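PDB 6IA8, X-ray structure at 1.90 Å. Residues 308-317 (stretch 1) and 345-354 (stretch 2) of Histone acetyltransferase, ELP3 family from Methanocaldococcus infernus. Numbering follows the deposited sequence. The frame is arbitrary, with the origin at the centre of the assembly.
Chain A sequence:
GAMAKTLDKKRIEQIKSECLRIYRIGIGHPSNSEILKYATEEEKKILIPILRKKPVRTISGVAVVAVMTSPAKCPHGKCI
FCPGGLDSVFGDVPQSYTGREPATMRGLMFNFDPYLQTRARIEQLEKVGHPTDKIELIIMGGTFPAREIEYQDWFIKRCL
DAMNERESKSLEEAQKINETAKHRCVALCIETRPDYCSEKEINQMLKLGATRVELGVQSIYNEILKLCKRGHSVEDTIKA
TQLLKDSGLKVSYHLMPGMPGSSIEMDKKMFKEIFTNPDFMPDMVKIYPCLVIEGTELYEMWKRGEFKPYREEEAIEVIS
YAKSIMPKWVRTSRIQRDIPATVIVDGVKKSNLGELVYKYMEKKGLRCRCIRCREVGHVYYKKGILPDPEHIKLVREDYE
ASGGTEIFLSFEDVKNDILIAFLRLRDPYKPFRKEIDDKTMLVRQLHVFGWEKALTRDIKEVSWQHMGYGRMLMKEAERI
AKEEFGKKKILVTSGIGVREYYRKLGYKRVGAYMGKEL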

# COMPACT_ATOMS: atom_id res chain seq x y z
N LYS A 308 18.86 22.37 -6.43
CA LYS A 308 18.88 21.93 -7.82
C LYS A 308 18.30 20.53 -7.85
O LYS A 308 18.97 19.57 -7.43
CB LYS A 308 20.30 21.93 -8.38
N PRO A 309 17.06 20.33 -8.33
CA PRO A 309 16.46 18.99 -8.26
C PRO A 309 17.15 18.06 -9.24
O PRO A 309 17.83 18.48 -10.18
CB PRO A 309 14.99 19.23 -8.65
CG PRO A 309 15.06 20.45 -9.56
CD PRO A 309 16.17 21.32 -8.98
N TYR A 310 16.94 16.77 -9.02
CA TYR A 310 17.46 15.75 -9.92
C TYR A 310 16.92 15.98 -11.32
O TYR A 310 15.75 16.34 -11.51
CB TYR A 310 17.04 14.36 -9.44
CG TYR A 310 17.83 13.75 -8.30
CD1 TYR A 310 17.43 12.56 -7.72
CD2 TYR A 310 18.99 14.35 -7.83
CE1 TYR A 310 18.14 12.00 -6.68
CE2 TYR A 310 19.72 13.79 -6.81
CZ TYR A 310 19.29 12.60 -6.24
OH TYR A 310 20.00 12.02 -5.22
N ARG A 311 17.77 15.73 -12.32
CA ARG A 311 17.33 15.49 -13.69
C ARG A 311 17.08 14.00 -13.87
O ARG A 311 17.19 13.21 -12.93
CB ARG A 311 18.37 16.03 -14.67
CG ARG A 311 18.46 17.56 -14.64
CD ARG A 311 19.64 18.08 -15.44
NE ARG A 311 19.60 17.66 -16.84
CZ ARG A 311 20.50 18.01 -17.75
NH1 ARG A 311 21.52 18.81 -17.42
NH2 ARG A 311 20.39 17.58 -19.00
N GLU A 312 16.74 13.59 -15.10
CA GLU A 312 16.36 12.20 -15.34
C GLU A 312 17.49 11.24 -14.99
O GLU A 312 17.25 10.20 -14.37
CB GLU A 312 15.92 12.02 -16.79
CG GLU A 312 14.59 12.66 -17.12
CD GLU A 312 13.56 11.63 -17.52
OE1 GLU A 312 12.76 11.22 -16.66
OE2 GLU A 312 13.56 11.23 -18.70
N GLU A 313 18.72 11.56 -15.39
CA GLU A 313 19.85 10.67 -15.14
C GLU A 313 19.95 10.32 -13.65
O GLU A 313 20.09 9.16 -13.28
CB GLU A 313 21.15 11.33 -15.63
CG GLU A 313 22.43 10.66 -15.17
CD GLU A 313 23.61 11.64 -15.11
OE1 GLU A 313 23.80 12.42 -16.07
OE2 GLU A 313 24.33 11.63 -14.09
N GLU A 314 19.91 11.33 -12.78
CA GLU A 314 20.11 11.05 -11.36
C GLU A 314 18.94 10.27 -10.77
O GLU A 314 19.13 9.37 -9.95
CB GLU A 314 20.31 12.36 -10.59
CG GLU A 314 21.53 13.16 -10.99
CD GLU A 314 21.26 14.08 -12.15
OE1 GLU A 314 21.75 13.81 -13.26
OE2 GLU A 314 20.53 15.07 -11.95
N ALA A 315 17.71 10.63 -11.16
CA ALA A 315 16.55 9.92 -10.64
C ALA A 315 16.61 8.46 -11.05
O ALA A 315 16.33 7.57 -10.23
CB ALA A 315 15.27 10.58 -11.14
N ILE A 316 16.99 8.19 -12.30
CA ILE A 316 17.08 6.82 -12.80
C ILE A 316 18.13 6.04 -12.02
O ILE A 316 17.89 4.88 -11.65
CB ILE A 316 17.39 6.83 -14.31
CG1 ILE A 316 16.20 7.41 -15.08
CG2 ILE A 316 17.73 5.42 -14.81
CD1 ILE A 316 16.50 7.68 -16.55
N GLU A 317 19.29 6.64 -11.76
CA GLU A 317 20.34 5.95 -11.02
C GLU A 317 19.85 5.57 -9.63
O GLU A 317 20.04 4.43 -9.19
CB GLU A 317 21.58 6.84 -10.91
CG GLU A 317 22.28 7.06 -12.24
CD GLU A 317 23.46 8.01 -12.12
OE1 GLU A 317 23.77 8.42 -10.98
OE2 GLU A 317 24.05 8.35 -13.16
N VAL A 345 8.20 23.50 -12.47
CA VAL A 345 9.17 24.54 -12.80
C VAL A 345 10.53 23.93 -13.11
O VAL A 345 11.22 24.36 -14.04
CB VAL A 345 9.27 25.55 -11.64
CG1 VAL A 345 10.35 26.58 -11.92
CG2 VAL A 345 7.92 26.22 -11.40
N ASP A 346 10.94 22.93 -12.33
CA ASP A 346 12.22 22.27 -12.51
C ASP A 346 12.12 20.87 -11.91
O ASP A 346 11.36 20.63 -10.96
CB ASP A 346 13.36 23.08 -11.87
CG ASP A 346 14.73 22.67 -12.38
OD1 ASP A 346 14.82 21.81 -13.28
OD2 ASP A 346 15.74 23.21 -11.88
N GLY A 347 12.91 19.96 -12.46
CA GLY A 347 12.87 18.57 -12.07
C GLY A 347 12.46 17.67 -13.22
O GLY A 347 12.26 18.12 -14.35
N VAL A 348 12.33 16.38 -12.91
CA VAL A 348 11.94 15.43 -13.94
C VAL A 348 10.55 15.77 -14.46
O VAL A 348 9.58 15.81 -13.70
CB VAL A 348 11.99 14.00 -13.39
CG1 VAL A 348 11.42 13.02 -14.40
CG2 VAL A 348 13.42 13.63 -13.04
N LYS A 349 10.44 15.98 -15.77
CA LYS A 349 9.17 16.30 -16.40
C LYS A 349 8.62 15.17 -17.26
O LYS A 349 7.41 15.12 -17.47
CB LYS A 349 9.31 17.54 -17.29
CG LYS A 349 9.98 18.73 -16.63
CD LYS A 349 10.20 19.87 -17.64
N LYS A 350 9.47 14.27 -17.75
CA LYS A 350 9.03 13.23 -18.66
C LYS A 350 8.15 12.21 -17.95
O LYS A 350 8.26 12.00 -16.74
CB LYS A 350 10.24 12.55 -19.30
CG LYS A 350 10.89 13.41 -20.38
CD LYS A 350 12.28 12.93 -20.76
CE LYS A 350 12.27 11.51 -21.30
NZ LYS A 350 13.62 11.08 -21.77
N SER A 351 7.25 11.60 -18.72
CA SER A 351 6.16 10.81 -18.16
C SER A 351 6.45 9.31 -18.10
O SER A 351 5.63 8.55 -17.55
CB SER A 351 4.88 11.04 -18.97
OG SER A 351 5.11 10.78 -20.35
N ASN A 352 7.57 8.85 -18.64
CA ASN A 352 7.90 7.43 -18.68
C ASN A 352 9.10 7.09 -17.79
O ASN A 352 9.93 6.26 -18.14
CB ASN A 352 8.15 6.99 -20.12
CG ASN A 352 9.21 7.82 -20.80
OD1 ASN A 352 9.54 8.92 -20.34
ND2 ASN A 352 9.75 7.32 -21.90
N LEU A 353 9.21 7.73 -16.63
CA LEU A 353 10.36 7.48 -15.77
C LEU A 353 10.47 6.00 -15.43
O LEU A 353 11.57 5.45 -15.41
CB LEU A 353 10.26 8.32 -14.50
CG LEU A 353 11.40 8.14 -13.49
CD1 LEU A 353 12.75 8.41 -14.14
CD2 LEU A 353 11.21 9.04 -12.27
N GLY A 354 9.34 5.35 -15.18
CA GLY A 354 9.37 3.92 -14.89
C GLY A 354 9.99 3.10 -16.01
O GLY A 354 10.77 2.18 -15.77
O HOH W 1 13.26 15.84 -10.17

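No direct hydrogen bond joins the two stretches; their backbones are linked instead through water 1, which donates to Tyr310 O (2.9 Å) and accepts from Val348 N (2.9 Å). Tyr310 O and Val348 N are 3.7 Å apart and make no direct hydrogen bond; the water bridges them. Here the chains come close, with Pro309 CA 5.3 Å from Gly347 CA, and the Pro309 ring packs on the Gly347 backbone (Pro309 CG to Gly347 N 3.6 Å) and against the Asp346 carboxylate (Pro309 CD to Asp346 OD2 3.5 Å). Gly347 suits this spot: its phi of 118° and psi of -176° would jam a CB against the preceding carbonyl oxygen. Asp346 OD1 accepts a hydrogen bond from Gly347 N (2.8 Å), local to stretch 2.

Farther along, the first turns of the helix starting at Glu312 supply an apolar patch. Val348 CG2 rests 3.8 Å from Arg311 C and 4.0 Å from Ala315 CB; the short side chain of Ala315 points toward stretch 2. Leu353, with chi1 t and chi2 p, brings CD1 to 3.7 Å from Ile316 CG1 and 4.5 Å from Ala315 CB. The helix start is steadied by Glu314 OE2, which accepts from Arg311 N (2.9 Å).

Glu312 has the largest area covered by the opposing stretch. Its CB points sideways, but its carboxylate comes nearer, forming a salt bridge from OE2 to Lys350 NZ (3.1 Å). High B-factors and a too-close neighbor elsewhere in the model make this position less certain. OE1 lies 3.2 Å from Val348 CG1 and 3.8 Å from Leu353 CD1, buried without a polar partner, so the charge pairing comes with an unsatisfied oxygen against apolar carbon. The contact buries 452 Å² between the stretches, both sides summed.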